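Local atomic coordinates of 2-oxoglutarate dehydrogenase E3 component (Thermus thermophilus, PDB entry 2YQU), a protein that probably catalyses the NAD+-dependent reoxidation of dihydrolipoyl groups in the 2-oxoglutarate dehydrogenase complex, using one bound FAD per subunit. Residues 7-12 with 27-32; 132-137 with 298-303; 228-233 with 244-249. All coordinates share one frame; numbering follows the deposited sequence.

Interaction 1: residues 7-12 with 27-32; sequences IGAGPG and VGVVEK. With FAD (flavin-adenine dinucleotide), chain D.
In the glycine-rich turn of a Rossmann-type beta-alpha-beta unit that holds FAD, Gly8 and Ala9 meet Val30 and Glu31. Strand 2-7 and strand 27-31 run parallel here, and Ile7 pairs with Val30. Gly8 N gives a hydrogen bond to Val30 O at 2.8 Å. Beyond it the chain leaves the sheet and enters the turn.

Glu31 links the turn to the cofactor. Its CG lies anti to the backbone N (chi1 166°), and the chain then bends at chi2, which turns the carboxylate toward the turn and the adenosine ribose. OE2 takes the N-H of Ala9 at 3.0 Å, on its anti side and somewhat out of the carboxylate plane. The two ribose hydroxyls also donate to this carboxylate. FAD O2B reaches Glu31 OE1 at 2.6 Å, and FAD O3B reaches Glu31 OE2 at 2.7 Å. OE2 is thus shared by the turn and the cofactor. OE1 also accepts from the backbone N of Glu33.

The glycines let FAD come close. Gly8 CA lies 3.3 Å from FAD O4B, and Gly10 CA also lies close to FAD O5B. Gly12 N donates to the phosphate oxygen O1P of FAD at 3.0 Å, at the start of helix 11-22. Pro11 CD passes 3.2 Å from FAD O2A on the other phosphate. On the apolar side, Ala9 CB packs on Val29 CG1 at 4.0 Å.

Helix 11-22 lies against strand 27-31, with Val27 and Val29 resting on Ala17. Ile7 and Val30 touch Ala111 of strand 111-113. The backbone of Ile7 continues the sheet to Leu134 and Ala136.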
# COMPACT_ATOMS: atom_id res chain seq x y z
N ILE A 7 30.87 8.86 -11.42
CA ILE A 7 30.48 10.03 -12.19
C ILE A 7 28.96 10.10 -12.24
O ILE A 7 28.32 9.29 -12.90
CB ILE A 7 31.07 9.96 -13.60
CG1 ILE A 7 32.60 9.90 -13.53
CG2 ILE A 7 30.64 11.18 -14.42
CD1 ILE A 7 33.25 9.37 -14.78
N GLY A 8 28.39 11.10 -11.56
CA GLY A 8 26.95 11.26 -11.45
C GLY A 8 26.51 10.89 -10.04
O GLY A 8 26.97 9.90 -9.49
N ALA A 9 25.63 11.71 -9.46
CA ALA A 9 25.15 11.53 -8.10
C ALA A 9 23.63 11.39 -8.08
O ALA A 9 22.97 11.82 -7.12
CB ALA A 9 25.58 12.68 -7.21
N GLY A 10 23.09 10.79 -9.13
CA GLY A 10 21.70 10.34 -9.16
C GLY A 10 21.47 9.08 -8.36
O GLY A 10 22.37 8.59 -7.67
N PRO A 11 20.26 8.54 -8.44
CA PRO A 11 19.90 7.30 -7.73
C PRO A 11 20.94 6.20 -7.91
O PRO A 11 21.28 5.49 -6.95
CB PRO A 11 18.57 6.90 -8.38
CG PRO A 11 17.98 8.17 -8.88
CD PRO A 11 19.13 9.10 -9.19
N GLY A 12 21.45 6.06 -9.14
CA GLY A 12 22.48 5.08 -9.43
C GLY A 12 23.78 5.41 -8.74
O GLY A 12 24.31 4.61 -7.97
N VAL A 27 35.84 6.25 -1.66
CA VAL A 27 34.97 6.65 -2.76
C VAL A 27 34.99 8.15 -2.98
O VAL A 27 34.93 8.93 -2.03
CB VAL A 27 33.51 6.23 -2.51
CG1 VAL A 27 32.65 6.56 -3.72
CG2 VAL A 27 33.44 4.75 -2.17
N GLY A 28 35.09 8.53 -4.25
CA GLY A 28 34.87 9.90 -4.68
C GLY A 28 33.74 9.95 -5.69
O GLY A 28 33.51 8.99 -6.43
N VAL A 29 33.06 11.08 -5.74
CA VAL A 29 31.91 11.29 -6.62
C VAL A 29 32.07 12.65 -7.31
O VAL A 29 32.29 13.66 -6.64
CB VAL A 29 30.58 11.26 -5.83
CG1 VAL A 29 29.38 11.46 -6.76
CG2 VAL A 29 30.43 9.94 -5.07
N VAL A 30 31.97 12.66 -8.64
CA VAL A 30 31.93 13.90 -9.41
C VAL A 30 30.51 14.14 -9.89
O VAL A 30 29.89 13.27 -10.49
CB VAL A 30 32.89 13.85 -10.62
CG1 VAL A 30 33.12 15.25 -11.17
CG2 VAL A 30 34.21 13.19 -10.26
N GLU A 31 29.99 15.34 -9.63
CA GLU A 31 28.66 15.73 -10.08
C GLU A 31 28.72 17.19 -10.52
O GLU A 31 29.21 18.05 -9.77
CB GLU A 31 27.65 15.53 -8.96
CG GLU A 31 26.29 16.19 -9.15
CD GLU A 31 25.53 15.69 -10.36
OE1 GLU A 31 25.33 16.48 -11.30
OE2 GLU A 31 25.11 14.52 -10.37
N LYS A 32 28.22 17.47 -11.72
CA LYS A 32 28.32 18.81 -12.31
C LYS A 32 27.29 19.79 -11.77
O LYS A 32 27.55 20.98 -11.71
CB LYS A 32 28.28 18.75 -13.85
CG LYS A 32 26.99 18.20 -14.45
CD LYS A 32 27.03 18.25 -15.97
CE LYS A 32 25.78 17.65 -16.58
NZ LYS A 32 24.67 18.64 -16.65
PA FAD D . 20.38 10.70 -13.03
O1A FAD D . 19.96 11.46 -14.24
O2A FAD D . 19.34 10.72 -11.91
O5B FAD D . 21.79 11.27 -12.53
C5B FAD D . 22.81 11.55 -13.47
C4B FAD D . 23.64 12.68 -12.90
O4B FAD D . 24.87 12.70 -13.60
C3B FAD D . 22.99 14.05 -13.10
O3B FAD D . 22.82 14.69 -11.86
C2B FAD D . 23.97 14.81 -13.98
O2B FAD D . 24.08 16.16 -13.59
C1B FAD D . 25.27 14.04 -13.77
N9A FAD D . 26.24 14.05 -14.86
C8A FAD D . 26.05 13.67 -16.17
N7A FAD D . 27.23 13.78 -16.82
C5A FAD D . 28.16 14.22 -15.95
C6A FAD D . 29.52 14.50 -16.07
N6A FAD D . 30.21 14.22 -17.18
N1A FAD D . 30.19 14.93 -14.96
C2A FAD D . 29.58 15.09 -13.74
N3A FAD D . 28.23 14.80 -13.62
C4A FAD D . 27.55 14.38 -14.71
N1 FAD D . 11.80 7.28 -12.01
C2 FAD D . 11.17 6.46 -11.10
O2 FAD D . 11.63 5.35 -10.82
N3 FAD D . 10.01 6.88 -10.51
C4 FAD D . 9.47 8.10 -10.81
O4 FAD D . 8.55 8.50 -10.11
C4X FAD D . 10.09 8.95 -11.73
N5 FAD D . 9.55 10.19 -12.04
C5X FAD D . 10.21 11.00 -12.96
C6 FAD D . 9.66 12.25 -13.27
C7 FAD D . 10.31 13.09 -14.20
C7M FAD D . 9.75 14.46 -14.43
C8 FAD D . 11.50 12.68 -14.79
C8M FAD D . 12.38 13.66 -15.52
C9 FAD D . 12.04 11.43 -14.48
C9A FAD D . 11.40 10.59 -13.57
N10 FAD D . 11.93 9.33 -13.25
C10 FAD D . 11.27 8.52 -12.34
C1' FAD D . 13.13 8.76 -13.96
C2' FAD D . 14.35 8.96 -13.06
O2' FAD D . 14.55 10.34 -12.78
C3' FAD D . 15.61 8.33 -13.64
O3' FAD D . 15.36 6.99 -13.99
C4' FAD D . 16.75 8.35 -12.62
O4' FAD D . 17.04 9.67 -12.23
C5' FAD D . 18.00 7.66 -13.19
O5' FAD D . 19.07 7.76 -12.28
P FAD D . 20.59 7.81 -12.80
O1P FAD D . 21.50 7.79 -11.62
O2P FAD D . 20.84 6.75 -13.86
O3P FAD D . 20.75 9.22 -13.56

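Interaction 2: residues 132-137 with 298-303; sequences YILIAT and YAIGDV. With FAD (flavin-adenine dinucleotide), chain D.
Leu134 pairs with Tyr298 and Ile135 with Ala299 in parallel register, joined by three backbone hydrogen bonds: Tyr298 N to Ile133 O, Ile135 N to Tyr298 O and Ile300 N to Ile135 O. This is the edge of the parallel five-stranded sheet in the FAD-binding Rossmann-type fold. Strand 297-299 is outermost there within the chain. Ile135 O also receives a CA-H contact from Ala299 CA at 3.3 Å.

Leu134 and Tyr298 lie on one face. The leucine CG is anti to the backbone N (chi1 174°), and chi2 near 60° sets CD1 against the Tyr298 and Ile300 side chains. CD1 meets Tyr298 CB at 3.7 Å and Ile300 CG2 at 3.8 Å. The leucine crosses each of these two side chains at about a right angle. Ile300 also packs its CG1 on Ala136 CB at 3.8 Å. The Tyr132 and Tyr298 side chains run side by side and point the same way, with Tyr132 CD2 4.0 Å from Tyr298 CE1. Both touch Met324 of helix 310-326, and Tyr298 OH is hydrogen-bonded to His323 ND1.

Ile135 and Ala299 lie on the opposite face, near Phe113 and Val304 respectively. Past the strands, Thr137 OG1 touches Val303 CG2, while its hydrogen-bond partner is Tyr265 O.

The turn after strand 297-299 carries FAD. Gly301 passes close to the phosphate, and Asp302 N donates to FAD O2P at 3.0 Å. Asp302 OD1 is bonded to Ser139 OG, and Asp302 OD2 accepts the ribityl hydroxyl O3' of FAD at 2.9 Å.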
# COMPACT_ATOMS: atom_id res chain seq x y z
N TYR A 132 38.56 1.59 -9.77
CA TYR A 132 37.31 1.35 -10.48
C TYR A 132 36.62 2.69 -10.77
O TYR A 132 36.67 3.60 -9.96
CB TYR A 132 36.37 0.53 -9.61
CG TYR A 132 36.88 -0.84 -9.27
CD1 TYR A 132 37.43 -1.11 -8.02
CD2 TYR A 132 36.79 -1.88 -10.18
CE1 TYR A 132 37.90 -2.38 -7.70
CE2 TYR A 132 37.25 -3.16 -9.88
CZ TYR A 132 37.81 -3.40 -8.64
OH TYR A 132 38.26 -4.66 -8.34
N ILE A 133 35.98 2.79 -11.93
CA ILE A 133 35.18 3.96 -12.29
C ILE A 133 33.78 3.50 -12.63
O ILE A 133 33.62 2.50 -13.33
CB ILE A 133 35.81 4.69 -13.47
CG1 ILE A 133 37.23 5.12 -13.10
CG2 ILE A 133 34.96 5.90 -13.87
CD1 ILE A 133 38.00 5.75 -14.24
N LEU A 134 32.78 4.22 -12.14
CA LEU A 134 31.38 3.88 -12.33
C LEU A 134 30.71 5.06 -13.01
O LEU A 134 30.60 6.12 -12.42
CB LEU A 134 30.73 3.63 -10.97
CG LEU A 134 29.22 3.39 -10.98
CD1 LEU A 134 28.86 2.18 -11.81
CD2 LEU A 134 28.72 3.24 -9.55
N ILE A 135 30.31 4.85 -14.26
CA ILE A 135 29.61 5.86 -15.05
C ILE A 135 28.12 5.77 -14.75
O ILE A 135 27.49 4.75 -15.03
CB ILE A 135 29.85 5.65 -16.56
CG1 ILE A 135 31.35 5.70 -16.87
CG2 ILE A 135 29.12 6.74 -17.36
CD1 ILE A 135 31.71 5.14 -18.21
N ALA A 136 27.58 6.85 -14.19
CA ALA A 136 26.18 6.96 -13.80
C ALA A 136 25.67 8.35 -14.18
O ALA A 136 25.08 9.06 -13.37
CB ALA A 136 26.04 6.70 -12.29
N THR A 137 25.89 8.70 -15.45
CA THR A 137 25.56 10.02 -15.99
C THR A 137 24.11 10.23 -16.43
O THR A 137 23.73 11.32 -16.85
CB THR A 137 26.50 10.33 -17.19
OG1 THR A 137 26.57 9.21 -18.09
CG2 THR A 137 27.91 10.53 -16.72
N TYR A 298 32.51 0.40 -14.94
CA TYR A 298 31.14 -0.08 -14.93
C TYR A 298 30.21 1.05 -15.36
O TYR A 298 30.58 2.21 -15.29
CB TYR A 298 30.76 -0.52 -13.52
CG TYR A 298 31.47 -1.75 -12.99
CD1 TYR A 298 32.84 -1.74 -12.73
CD2 TYR A 298 30.77 -2.90 -12.68
CE1 TYR A 298 33.49 -2.85 -12.21
CE2 TYR A 298 31.40 -4.03 -12.16
CZ TYR A 298 32.76 -4.00 -11.93
OH TYR A 298 33.38 -5.12 -11.41
N ALA A 299 29.01 0.70 -15.78
CA ALA A 299 27.99 1.71 -16.11
C ALA A 299 26.61 1.22 -15.68
O ALA A 299 26.33 0.03 -15.77
CB ALA A 299 28.00 2.01 -17.59
N ILE A 300 25.78 2.15 -15.22
CA ILE A 300 24.49 1.84 -14.60
C ILE A 300 23.44 2.90 -14.88
O ILE A 300 23.75 4.02 -15.28
CB ILE A 300 24.63 1.72 -13.06
CG1 ILE A 300 25.11 3.06 -12.47
CG2 ILE A 300 25.55 0.55 -12.68
CD1 ILE A 300 24.99 3.19 -10.95
N GLY A 301 22.19 2.56 -14.61
CA GLY A 301 21.10 3.51 -14.67
C GLY A 301 20.66 3.85 -16.07
O GLY A 301 20.77 3.05 -16.99
N ASP A 302 20.15 5.07 -16.22
CA ASP A 302 19.60 5.53 -17.48
C ASP A 302 20.59 5.54 -18.64
O ASP A 302 20.18 5.60 -19.78
CB ASP A 302 19.04 6.96 -17.34
CG ASP A 302 17.71 7.01 -16.62
OD1 ASP A 302 17.09 8.11 -16.66
OD2 ASP A 302 17.22 6.05 -16.01
N VAL A 303 21.90 5.53 -18.35
CA VAL A 303 22.90 5.54 -19.41
C VAL A 303 23.14 4.16 -20.06
O VAL A 303 23.78 4.08 -21.09
CB VAL A 303 24.25 6.16 -18.94
CG1 VAL A 303 25.13 5.13 -18.23
CG2 VAL A 303 24.98 6.79 -20.11
PA FAD D . 20.38 10.70 -13.03
O1A FAD D . 19.96 11.46 -14.24
O2A FAD D . 19.34 10.72 -11.91
O5B FAD D . 21.79 11.27 -12.53
C5B FAD D . 22.81 11.55 -13.47
C4B FAD D . 23.64 12.68 -12.90
O4B FAD D . 24.87 12.70 -13.60
C3B FAD D . 22.99 14.05 -13.10
O3B FAD D . 22.82 14.69 -11.86
C2B FAD D . 23.97 14.81 -13.98
O2B FAD D . 24.08 16.16 -13.59
C1B FAD D . 25.27 14.04 -13.77
N9A FAD D . 26.24 14.05 -14.86
C8A FAD D . 26.05 13.67 -16.17
N7A FAD D . 27.23 13.78 -16.82
C5A FAD D . 28.16 14.22 -15.95
C6A FAD D . 29.52 14.50 -16.07
N6A FAD D . 30.21 14.22 -17.18
N1A FAD D . 30.19 14.93 -14.96
C2A FAD D . 29.58 15.09 -13.74
N3A FAD D . 28.23 14.80 -13.62
C4A FAD D . 27.55 14.38 -14.71
N1 FAD D . 11.80 7.28 -12.01
C2 FAD D . 11.17 6.46 -11.10
O2 FAD D . 11.63 5.35 -10.82
N3 FAD D . 10.01 6.88 -10.51
C4 FAD D . 9.47 8.10 -10.81
O4 FAD D . 8.55 8.50 -10.11
C4X FAD D . 10.09 8.95 -11.73
N5 FAD D . 9.55 10.19 -12.04
C5X FAD D . 10.21 11.00 -12.96
C6 FAD D . 9.66 12.25 -13.27
C7 FAD D . 10.31 13.09 -14.20
C7M FAD D . 9.75 14.46 -14.43
C8 FAD D . 11.50 12.68 -14.79
C8M FAD D . 12.38 13.66 -15.52
C9 FAD D . 12.04 11.43 -14.48
C9A FAD D . 11.40 10.59 -13.57
N10 FAD D . 11.93 9.33 -13.25
C10 FAD D . 11.27 8.52 -12.34
C1' FAD D . 13.13 8.76 -13.96
C2' FAD D . 14.35 8.96 -13.06
O2' FAD D . 14.55 10.34 -12.78
C3' FAD D . 15.61 8.33 -13.64
O3' FAD D . 15.36 6.99 -13.99
C4' FAD D . 16.75 8.35 -12.62
O4' FAD D . 17.04 9.67 -12.23
C5' FAD D . 18.00 7.66 -13.19
O5' FAD D . 19.07 7.76 -12.28
P FAD D . 20.59 7.81 -12.80
O1P FAD D . 21.50 7.79 -11.62
O2P FAD D . 20.84 6.75 -13.86
O3P FAD D . 20.75 9.22 -13.56

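Interaction 3: residues 228-233 with 244-249; sequences GVRVTA and ELEGGE
Arg230 and Glu246 meet at the open end of the beta hairpin formed by strands 231-237 and 240-245. Arg230 CB lies 3.8 Å from Glu246 OE2. The arginine CG is anti to the backbone N, and the chain bends at chi3 (74°), which turns the NE and NH2 side of the guanidinium toward the Glu246 carboxylate. CD comes no nearer than 4.2 Å to Glu246 OE2. NE then makes a weak hydrogen bond to Glu246 OE2. At the tip, NH2 gives a second weak bond to Glu246 OE1 at 3.2 Å, completing the salt bridge. The two planar groups are 79° apart, so the pair is not a flat, coplanar fork. Glu246 CB sits over one face of the guanidinium.

The backbones also bond. Glu246 N donates to Arg230 O at 2.9 Å. Two residues of one strand, Thr232 and Ala233, stand opposite the single Glu244, so the register slips by one in a classic beta bulge. Thr232 N gives the firm bond to Glu244 O (2.9 Å), and Ala233 N adds a weak one to the same oxygen. Glu244 N returns a bond to Ala233 O. A water joins Thr232 OG1 to Glu244 OE2, while Glu244 OE1 pairs with Arg242. A type II turn from Leu245 to Gly248 follows; Gly247 and Gly248 both have positive phi, which suits glycine.

The other side is apolar. Leu245 CD2 packs on Val229 CG1 at 3.5 Å and on Val231 CG2 at 3.8 Å. Val231 belongs to an NAD+ site, although no NAD+ is bound to this chain. The hairpin lies against the parallel sheet of the second Rossmann-type unit. Val231 and Leu245 both rest on Leu196 of strand 192-196, and the backbone of Val229 bonds to Glu197.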
# COMPACT_ATOMS: atom_id res chain seq x y z
N GLY A 228 -1.89 7.42 -32.38
CA GLY A 228 -1.76 7.29 -33.82
C GLY A 228 -1.59 8.60 -34.56
O GLY A 228 -1.98 8.72 -35.72
N VAL A 229 -0.98 9.59 -33.90
CA VAL A 229 -0.82 10.94 -34.44
C VAL A 229 0.66 11.30 -34.45
O VAL A 229 1.33 11.25 -33.43
CB VAL A 229 -1.60 11.96 -33.57
CG1 VAL A 229 -1.21 13.39 -33.88
CG2 VAL A 229 -3.11 11.75 -33.75
N ARG A 230 1.16 11.68 -35.63
CA ARG A 230 2.54 12.11 -35.76
C ARG A 230 2.66 13.63 -35.75
O ARG A 230 2.21 14.32 -36.66
CB ARG A 230 3.15 11.57 -37.06
CG ARG A 230 4.64 11.88 -37.18
CD ARG A 230 5.37 10.99 -38.15
NE ARG A 230 5.07 11.32 -39.54
CZ ARG A 230 5.66 12.28 -40.24
NH1 ARG A 230 6.61 13.05 -39.71
NH2 ARG A 230 5.31 12.48 -41.50
N VAL A 231 3.30 14.15 -34.71
CA VAL A 231 3.62 15.57 -34.63
C VAL A 231 4.81 15.85 -35.55
O VAL A 231 5.81 15.14 -35.52
CB VAL A 231 3.97 15.98 -33.18
CG1 VAL A 231 4.44 17.43 -33.13
CG2 VAL A 231 2.76 15.77 -32.27
N THR A 232 4.67 16.88 -36.38
CA THR A 232 5.69 17.23 -37.37
C THR A 232 6.44 18.51 -37.01
O THR A 232 7.53 18.75 -37.53
CB THR A 232 5.07 17.38 -38.76
OG1 THR A 232 3.92 18.23 -38.70
CG2 THR A 232 4.53 16.05 -39.26
N ALA A 233 5.86 19.34 -36.13
CA ALA A 233 6.53 20.54 -35.66
C ALA A 233 5.94 21.03 -34.34
O ALA A 233 4.76 20.87 -34.09
CB ALA A 233 6.45 21.66 -36.71
N GLU A 244 2.05 21.31 -35.06
CA GLU A 244 1.58 20.86 -36.36
C GLU A 244 1.58 19.34 -36.41
O GLU A 244 2.50 18.70 -35.89
CB GLU A 244 2.47 21.45 -37.46
CG GLU A 244 2.47 22.97 -37.49
CD GLU A 244 3.53 23.54 -38.43
OE1 GLU A 244 3.87 24.73 -38.26
OE2 GLU A 244 4.02 22.83 -39.31
N LEU A 245 0.54 18.78 -37.01
CA LEU A 245 0.40 17.33 -37.18
C LEU A 245 0.54 16.96 -38.65
O LEU A 245 0.25 17.76 -39.53
CB LEU A 245 -0.96 16.85 -36.68
CG LEU A 245 -1.39 17.24 -35.27
CD1 LEU A 245 -2.75 16.65 -34.96
CD2 LEU A 245 -0.36 16.78 -34.25
N GLU A 246 0.96 15.73 -38.90
CA GLU A 246 1.00 15.19 -40.25
C GLU A 246 -0.40 15.29 -40.87
O GLU A 246 -1.37 14.83 -40.28
CB GLU A 246 1.46 13.73 -40.24
CG GLU A 246 1.21 13.01 -41.55
CD GLU A 246 1.98 11.72 -41.67
OE1 GLU A 246 2.53 11.47 -42.76
OE2 GLU A 246 2.04 10.95 -40.69
N GLY A 247 -0.47 15.89 -42.06
CA GLY A 247 -1.72 16.08 -42.77
C GLY A 247 -2.23 17.51 -42.80
O GLY A 247 -3.14 17.80 -43.57
N GLY A 248 -1.68 18.39 -41.95
CA GLY A 248 -2.02 19.81 -41.98
C GLY A 248 -2.64 20.42 -40.73
O GLY A 248 -2.67 21.64 -40.59
N GLU A 249 -3.14 19.58 -39.82
CA GLU A 249 -3.82 20.08 -38.62
C GLU A 249 -2.85 20.82 -37.70
O GLU A 249 -1.73 20.38 -37.48
CB GLU A 249 -4.50 18.94 -37.86
CG GLU A 249 -5.35 19.41 -36.68
CD GLU A 249 -5.99 18.28 -35.91
OE1 GLU A 249 -6.55 18.54 -34.82
OE2 GLU A 249 -5.96 17.13 -36.38
O HOH W 1 -1.13 12.62 -37.81
O HOH W 2 4.75 20.45 -39.96

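In the fold
Interactions 1 and 2 are neighbours in one parallel sheet, with centres 9 Å apart. Strand 2-7 of interaction 1 lies beside strand 133-135 of interaction 2: Ile7 O lies 2.9 Å from Ala136 N, and Ile7 N 2.9 Å from Leu134 O, both probable hydrogen bonds. Ile300 CD1 packs against Gly12 C at 3.4 Å. Together they bind FAD from the adenosine to the ribityl chain, holding two oxygens of the same phosphate, O1P in interaction 1 and O2P in interaction 2. Interaction 3 stands apart, its centre about 40 Å from that of interaction 1 and 37 Å from that of interaction 2. It lies on the NAD+ side, inside the sequence loop that interaction 2 closes.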